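Local coordinates for protein BCL2-like 10 (Danio rerio, PDB 6FBX) that acts as a pro-survival member of the Bcl-2 family, regulating apoptosis and binding the BH3 segment of the pro-apoptotic protein Bad, at residues L16-I21 / R117-I122. Residues are numbered along the deposited sequence; the frame is centred on the assembly and turned at random.
Sequences LAEDYI and RLAETI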
ATOM      1  N   LEU A  16      -4.186  -9.444  -2.336  1.00 22.25           N
ATOM      2  CA  LEU A  16      -3.119  -9.133  -1.393  1.00 22.54           C
ATOM      3  C   LEU A  16      -3.485  -7.932  -0.530  1.00 22.62           C
ATOM      4  O   LEU A  16      -3.325  -7.960   0.697  1.00 22.69           O
ATOM      5  CB  LEU A  16      -1.821  -8.874  -2.158  1.00 24.93           C
ATOM      6  CG  LEU A  16      -0.532  -8.882  -1.342  1.00 29.83           C
ATOM      7  CD1 LEU A  16      -0.246 -10.278  -0.812  1.00 32.93           C
ATOM      8  CD2 LEU A  16       0.626  -8.381  -2.195  1.00 31.96           C
ATOM      9  N   ALA A  17      -3.984  -6.867  -1.158  1.00 20.51           N
ATOM     10  CA  ALA A  17      -4.386  -5.681  -0.408  1.00 20.51           C
ATOM     11  C   ALA A  17      -5.543  -5.988   0.533  1.00 22.43           C
ATOM     12  O   ALA A  17      -5.555  -5.533   1.683  1.00 24.53           O
ATOM     13  CB  ALA A  17      -4.770  -4.561  -1.374  1.00 19.93           C
ATOM     14  N   GLU A  18      -6.531  -6.754   0.067  1.00 23.84           N
ATOM     15  CA  GLU A  18      -7.652  -7.100   0.934  1.00 25.49           C
ATOM     16  C   GLU A  18      -7.181  -7.888   2.148  1.00 25.02           C
ATOM     17  O   GLU A  18      -7.668  -7.671   3.265  1.00 26.47           O
ATOM     18  CB  GLU A  18      -8.698  -7.894   0.153  1.00 33.25           C
ATOM     19  CG  GLU A  18      -9.539  -7.046  -0.781  1.00 49.20           C
ATOM     20  CD  GLU A  18     -10.703  -7.818  -1.369  1.00 70.82           C
ATOM     21  OE1 GLU A  18     -10.494  -8.959  -1.832  1.00 79.65           O
ATOM     22  OE2 GLU A  18     -11.831  -7.286  -1.354  1.00 83.30           O
ATOM     23  N   ASP A  19      -6.232  -8.805   1.956  1.00 25.00           N
ATOM     24  CA  ASP A  19      -5.744  -9.596   3.080  1.00 26.07           C
ATOM     25  C   ASP A  19      -5.021  -8.721   4.094  1.00 25.55           C
ATOM     26  O   ASP A  19      -5.255  -8.835   5.305  1.00 27.30           O
ATOM     27  CB  ASP A  19      -4.815 -10.708   2.599  1.00 25.89           C
ATOM     28  CG  ASP A  19      -4.178 -11.456   3.752  1.00 28.55           C
ATOM     29  OD1 ASP A  19      -4.865 -12.302   4.361  1.00 31.18           O
ATOM     30  OD2 ASP A  19      -3.004 -11.173   4.068  1.00 28.73           O
ATOM     31  N   TYR A  20      -4.121  -7.851   3.627  1.00 25.40           N
ATOM     32  CA  TYR A  20      -3.376  -7.024   4.566  1.00 23.36           C
ATOM     33  C   TYR A  20      -4.307  -6.086   5.319  1.00 24.45           C
ATOM     34  O   TYR A  20      -4.176  -5.909   6.535  1.00 25.30           O
ATOM     35  CB  TYR A  20      -2.286  -6.217   3.858  1.00 22.24           C
ATOM     36  CG  TYR A  20      -1.432  -5.498   4.866  1.00 20.99           C
ATOM     37  CD1 TYR A  20      -0.640  -6.218   5.752  1.00 21.79           C
ATOM     38  CD2 TYR A  20      -1.454  -4.112   4.983  1.00 19.98           C
ATOM     39  CE1 TYR A  20       0.124  -5.585   6.707  1.00 21.21           C
ATOM     40  CE2 TYR A  20      -0.677  -3.464   5.933  1.00 20.61           C
ATOM     41  CZ  TYR A  20       0.102  -4.211   6.796  1.00 21.15           C
ATOM     42  OH  TYR A  20       0.868  -3.589   7.754  1.00 23.50           O
ATOM     43  N   ILE A  21      -5.263  -5.481   4.613  1.00 21.75           N
ATOM     44  CA  ILE A  21      -6.209  -4.580   5.265  1.00 23.67           C
ATOM     45  C   ILE A  21      -7.028  -5.327   6.313  1.00 25.97           C
ATOM     46  O   ILE A  21      -7.243  -4.828   7.426  1.00 27.74           O
ATOM     47  CB  ILE A  21      -7.092  -3.901   4.201  1.00 25.63           C
ATOM     48  CG1 ILE A  21      -6.268  -2.845   3.462  1.00 26.04           C
ATOM     49  CG2 ILE A  21      -8.326  -3.269   4.830  1.00 28.66           C
ATOM     50  CD1 ILE A  21      -6.919  -2.312   2.204  1.00 27.57           C
ATOM     51  N   ARG A 117     -12.608  -0.022  -0.884  1.00 29.75           N
ATOM     52  CA  ARG A 117     -12.269   0.987  -1.882  1.00 31.11           C
ATOM     53  C   ARG A 117     -10.771   1.265  -1.894  1.00 24.82           C
ATOM     54  O   ARG A 117     -10.175   1.447  -2.961  1.00 26.22           O
ATOM     55  CB  ARG A 117     -13.048   2.275  -1.614  1.00 44.08           C
ATOM     56  CG  ARG A 117     -14.558   2.096  -1.595  1.00 69.33           C
ATOM     57  CD  ARG A 117     -15.256   3.354  -1.102  1.00 99.84           C
ATOM     58  NE  ARG A 117     -15.481   4.326  -2.172  1.00129.92           N
ATOM     59  CZ  ARG A 117     -16.641   4.513  -2.802  1.00155.02           C
ATOM     60  NH1 ARG A 117     -17.715   3.802  -2.481  1.00163.93           N
ATOM     61  NH2 ARG A 117     -16.729   5.425  -3.759  1.00164.31           N
ATOM     62  N   LEU A 118     -10.143   1.309  -0.718  1.00 26.65           N
ATOM     63  CA  LEU A 118      -8.700   1.524  -0.672  1.00 24.77           C
ATOM     64  C   LEU A 118      -7.954   0.354  -1.300  1.00 23.86           C
ATOM     65  O   LEU A 118      -6.967   0.553  -2.017  1.00 25.18           O
ATOM     66  CB  LEU A 118      -8.244   1.744   0.769  1.00 30.23           C
ATOM     67  CG  LEU A 118      -8.399   3.172   1.312  1.00 39.82           C
ATOM     68  CD1 LEU A 118      -9.742   3.779   0.953  1.00 51.18           C
ATOM     69  CD2 LEU A 118      -8.194   3.181   2.819  1.00 37.94           C
ATOM     70  N   ALA A 119      -8.413  -0.872  -1.048  1.00 23.72           N
ATOM     71  CA  ALA A 119      -7.786  -2.037  -1.663  1.00 25.48           C
ATOM     72  C   ALA A 119      -7.882  -1.971  -3.182  1.00 25.93           C
ATOM     73  O   ALA A 119      -6.911  -2.270  -3.890  1.00 25.02           O
ATOM     74  CB  ALA A 119      -8.441  -3.319  -1.145  1.00 26.20           C
ATOM     75  N   GLU A 120      -9.049  -1.588  -3.700  1.00 26.41           N
ATOM     76  CA  GLU A 120      -9.220  -1.478  -5.142  1.00 28.26           C
ATOM     77  C   GLU A 120      -8.348  -0.374  -5.722  1.00 27.69           C
ATOM     78  O   GLU A 120      -7.854  -0.502  -6.847  1.00 27.69           O
ATOM     79  CB  GLU A 120     -10.692  -1.225  -5.472  1.00 31.13           C
ATOM     80  CG  GLU A 120     -11.603  -2.388  -5.120  1.00 37.85           C
ATOM     81  CD  GLU A 120     -13.065  -2.084  -5.368  1.00 48.12           C
ATOM     82  OE1 GLU A 120     -13.726  -2.880  -6.068  1.00 55.30           O
ATOM     83  OE2 GLU A 120     -13.554  -1.047  -4.871  1.00 51.97           O
ATOM     84  N   THR A 121      -8.145   0.712  -4.972  1.00 28.10           N
ATOM     85  CA  THR A 121      -7.279   1.788  -5.443  1.00 27.20           C
ATOM     86  C   THR A 121      -5.839   1.311  -5.591  1.00 24.19           C
ATOM     87  O   THR A 121      -5.181   1.606  -6.597  1.00 23.46           O
ATOM     88  CB  THR A 121      -7.368   2.977  -4.487  1.00 28.97           C
ATOM     89  OG1 THR A 121      -8.714   3.465  -4.474  1.00 29.72           O
ATOM     90  CG2 THR A 121      -6.434   4.099  -4.915  1.00 30.20           C
ATOM     91  N   ILE A 122      -5.331   0.571  -4.602  1.00 21.86           N
ATOM     92  CA  ILE A 122      -3.994  -0.010  -4.724  1.00 22.38           C
ATOM     93  C   ILE A 122      -3.938  -0.943  -5.925  1.00 21.55           C
ATOM     94  O   ILE A 122      -3.001  -0.897  -6.729  1.00 22.94           O
ATOM     95  CB  ILE A 122      -3.603  -0.748  -3.430  1.00 23.34           C
ATOM     96  CG1 ILE A 122      -3.381   0.244  -2.286  1.00 24.68           C
ATOM     97  CG2 ILE A 122      -2.341  -1.593  -3.650  1.00 25.47           C
ATOM     98  CD1 ILE A 122      -3.199  -0.417  -0.930  1.00 26.83           C
TER
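Ala119 projects its methyl group into the surface formed by Ala17, Glu18 and Ile21, joining helix 112-129 to helix 2-24 within the all-helical Bcl-2 fold. The short segments run roughly antiparallel, at 141° between their N-to-C directions, their axes approaching to 8.8 Å at the closest point. Small residues at the crossing permit this spacing: the CA atoms of Ala17 and Ala119 are 5.1 Å apart, and their CB atoms meet at 3.9 Å. Three neighbours surround Ala119 CB within this contact: Ala17 CB, Glu18 CG at 3.9 Å and Ile21 CD1 at 3.8 Å. Leu14 also touches Ala119, and the spacing 14, 17, 18, 21 is that of a knobs-into-holes socket.

Ile21 shows how the socket's fourth corner is filled. Its CB points toward the partner helix but stops short of it, and CG1 departs beside the backbone N, anti to the carbonyl carbon (chi1 -74°). From there CD1 extends anti to CA (chi2 168°), and this terminal methyl does the touching; the CG2 branch, anti to the backbone N, makes no close contact with 117-122. Ile122 adds a looser apolar contact, its CD1 4.5 Å from Ala17 CB. Helix 88-107 lies alongside, with Ala102 against Ile21 and Phe95 and Thr98 against Ile122.

No hydrogen bond crosses between the segments. Glu18 contributes its aliphatic CG here, while its carboxylate OE2 forms a salt bridge with Arg116; this partner probably offsets repulsion from Glu120, whose OE1 is 6.7 Å from Glu18 OE2. At the fourth corner, Ile21 CD1 also lies 3.9 Å from the backbone N of Ala119.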